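Fusion protein of Nuclear RNA export factor 2 and Protein panoramix (Drosophila melanogaster, PDB 6IEW) pairs, by engineered fusion, the UBA (TAP-C) domain of Nxf2 with the Panoramix region it binds, parts of a piRNA-guided complex that silences transposons cotranscriptionally in the ovary. Local coordinates at residues A[29-32]-A[33-37]. Sequence-based numbering, arbitrary orientation.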
loop_
_atom_site.group_PDB
_atom_site.type_symbol
_atom_site.label_atom_id
_atom_site.label_comp_id
_atom_site.label_asym_id
_atom_site.label_seq_id
_atom_site.Cartn_x
_atom_site.Cartn_y
_atom_site.Cartn_z
ATOM N N ILE A 29 -5.984 0.592 -5.531
ATOM C CA ILE A 29 -5.706 -0.722 -4.963
ATOM C C ILE A 29 -6.642 -1.032 -3.802
ATOM O O ILE A 29 -7.174 -2.144 -3.700
ATOM C CB ILE A 29 -4.224 -0.823 -4.570
ATOM C CG1 ILE A 29 -3.348 -0.704 -5.822
ATOM C CG2 ILE A 29 -3.950 -2.134 -3.833
ATOM C CD1 ILE A 29 -1.871 -0.536 -5.527
ATOM N N VAL A 30 -6.862 -0.061 -2.913
ATOM C CA VAL A 30 -7.717 -0.299 -1.751
ATOM C C VAL A 30 -9.147 -0.596 -2.186
ATOM O O VAL A 30 -9.796 -1.507 -1.656
ATOM C CB VAL A 30 -7.630 0.887 -0.772
ATOM C CG1 VAL A 30 -8.733 0.817 0.281
ATOM C CG2 VAL A 30 -6.258 0.915 -0.110
ATOM N N GLU A 31 -9.660 0.157 -3.161
ATOM C CA GLU A 31 -11.020 -0.096 -3.629
ATOM C C GLU A 31 -11.125 -1.445 -4.330
ATOM O O GLU A 31 -12.110 -2.168 -4.147
ATOM C CB GLU A 31 -11.505 1.045 -4.528
ATOM C CG GLU A 31 -11.755 2.337 -3.769
ATOM C CD GLU A 31 -12.450 3.403 -4.600
ATOM O OE1 GLU A 31 -12.532 3.253 -5.838
ATOM O OE2 GLU A 31 -12.923 4.393 -4.005
ATOM N N GLU A 32 -10.116 -1.808 -5.128
ATOM C CA GLU A 32 -10.154 -3.097 -5.812
ATOM C C GLU A 32 -10.107 -4.255 -4.824
ATOM O O GLU A 32 -10.678 -5.321 -5.090
ATOM C CB GLU A 32 -9.016 -3.188 -6.832
ATOM C CG GLU A 32 -9.053 -4.440 -7.708
ATOM C CD GLU A 32 -7.922 -4.484 -8.723
ATOM O OE1 GLU A 32 -7.470 -3.407 -9.169
ATOM O OE2 GLU A 32 -7.482 -5.601 -9.070
ATOM N N ALA A 33 -9.449 -4.068 -3.681
ATOM C CA ALA A 33 -9.361 -5.089 -2.647
ATOM C C ALA A 33 -10.526 -5.033 -1.670
ATOM O O ALA A 33 -10.488 -5.704 -0.633
ATOM C CB ALA A 33 -8.034 -4.971 -1.895
ATOM N N ASP A 34 -11.553 -4.245 -1.981
ATOM C CA ASP A 34 -12.744 -4.117 -1.143
ATOM C C ASP A 34 -12.406 -3.680 0.279
ATOM O O ASP A 34 -12.954 -4.197 1.256
ATOM C CB ASP A 34 -13.605 -5.380 -1.146
ATOM C CG ASP A 34 -15.008 -5.116 -0.623
ATOM O OD1 ASP A 34 -15.497 -3.979 -0.799
ATOM O OD2 ASP A 34 -15.613 -6.025 -0.018
ATOM N N TRP A 35 -11.488 -2.722 0.395
ATOM C CA TRP A 35 -11.219 -2.016 1.645
ATOM C C TRP A 35 -10.591 -2.892 2.717
ATOM O O TRP A 35 -10.622 -2.537 3.901
ATOM C CB TRP A 35 -12.477 -1.320 2.171
ATOM C CG TRP A 35 -12.942 -0.301 1.223
ATOM C CD1 TRP A 35 -13.808 -0.467 0.178
ATOM C CD2 TRP A 35 -12.527 1.054 1.192
ATOM N NE1 TRP A 35 -13.967 0.723 -0.492
ATOM C CE2 TRP A 35 -13.189 1.674 0.116
ATOM C CE3 TRP A 35 -11.666 1.814 1.985
ATOM C CZ2 TRP A 35 -13.010 3.017 -0.189
ATOM C CZ3 TRP A 35 -11.489 3.136 1.685
ATOM C CH2 TRP A 35 -12.155 3.730 0.608
ATOM N N ASP A 36 -10.017 -4.028 2.336
ATOM C CA ASP A 36 -9.342 -4.905 3.281
ATOM C C ASP A 36 -7.845 -4.646 3.224
ATOM O O ASP A 36 -7.224 -4.782 2.163
ATOM C CB ASP A 36 -9.638 -6.377 3.014
ATOM C CG ASP A 36 -9.058 -7.275 4.088
ATOM O OD1 ASP A 36 -9.693 -7.425 5.154
ATOM O OD2 ASP A 36 -7.953 -7.803 3.884
ATOM N N PHE A 37 -7.282 -4.278 4.374
ATOM C CA PHE A 37 -5.882 -3.876 4.468
ATOM C C PHE A 37 -4.955 -4.981 3.974
ATOM O O PHE A 37 -4.111 -4.755 3.097
ATOM C CB PHE A 37 -5.599 -3.520 5.931
ATOM C CG PHE A 37 -4.187 -3.087 6.212
ATOM C CD1 PHE A 37 -3.589 -2.074 5.483
ATOM C CD2 PHE A 37 -3.477 -3.668 7.252
ATOM C CE1 PHE A 37 -2.297 -1.669 5.771
ATOM C CE2 PHE A 37 -2.191 -3.265 7.541
ATOM C CZ PHE A 37 -1.599 -2.266 6.800
#
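The W35 indole lies across the end of helix 23-32 and carries V30 over one face, with V30 CG1 3.5 Å from W35 CE3 and offset toward the rim of the ring. V30 CG1 stands 4.0 Å from the centroid of the W35 six-membered ring, a CH-pi contact over the face. CG1 sits anti to the backbone N of V30 (chi1 167°), which turns this branch to the indole. E31 runs beside W35, its CG meeting W35 CZ2 obliquely at 3.9 Å, carboxylate and ring planes 52° apart. The helix ends here in a Schellman motif of the Nxf2 UBA domain: W35 N donates to V30 O (2.9 Å, 162° at the hydrogen), and D34, with positive phi, donates from N to E31 O (3.1 Å), approaching from above the carbonyl plane. A33 N still makes the last helical bond, to I29 O at 3.0 Å. The same residues form a type I' turn from A33 to D36, with D34 and W35 at its centre. D36, just ahead of helix 37-49, is its N-cap, OD2 accepting from R39 N. Helix 4-19 touches W35 through K8 and L12 and V30 through F15, while E32 OE1 forms a salt bridge with K47 of helix 37-49.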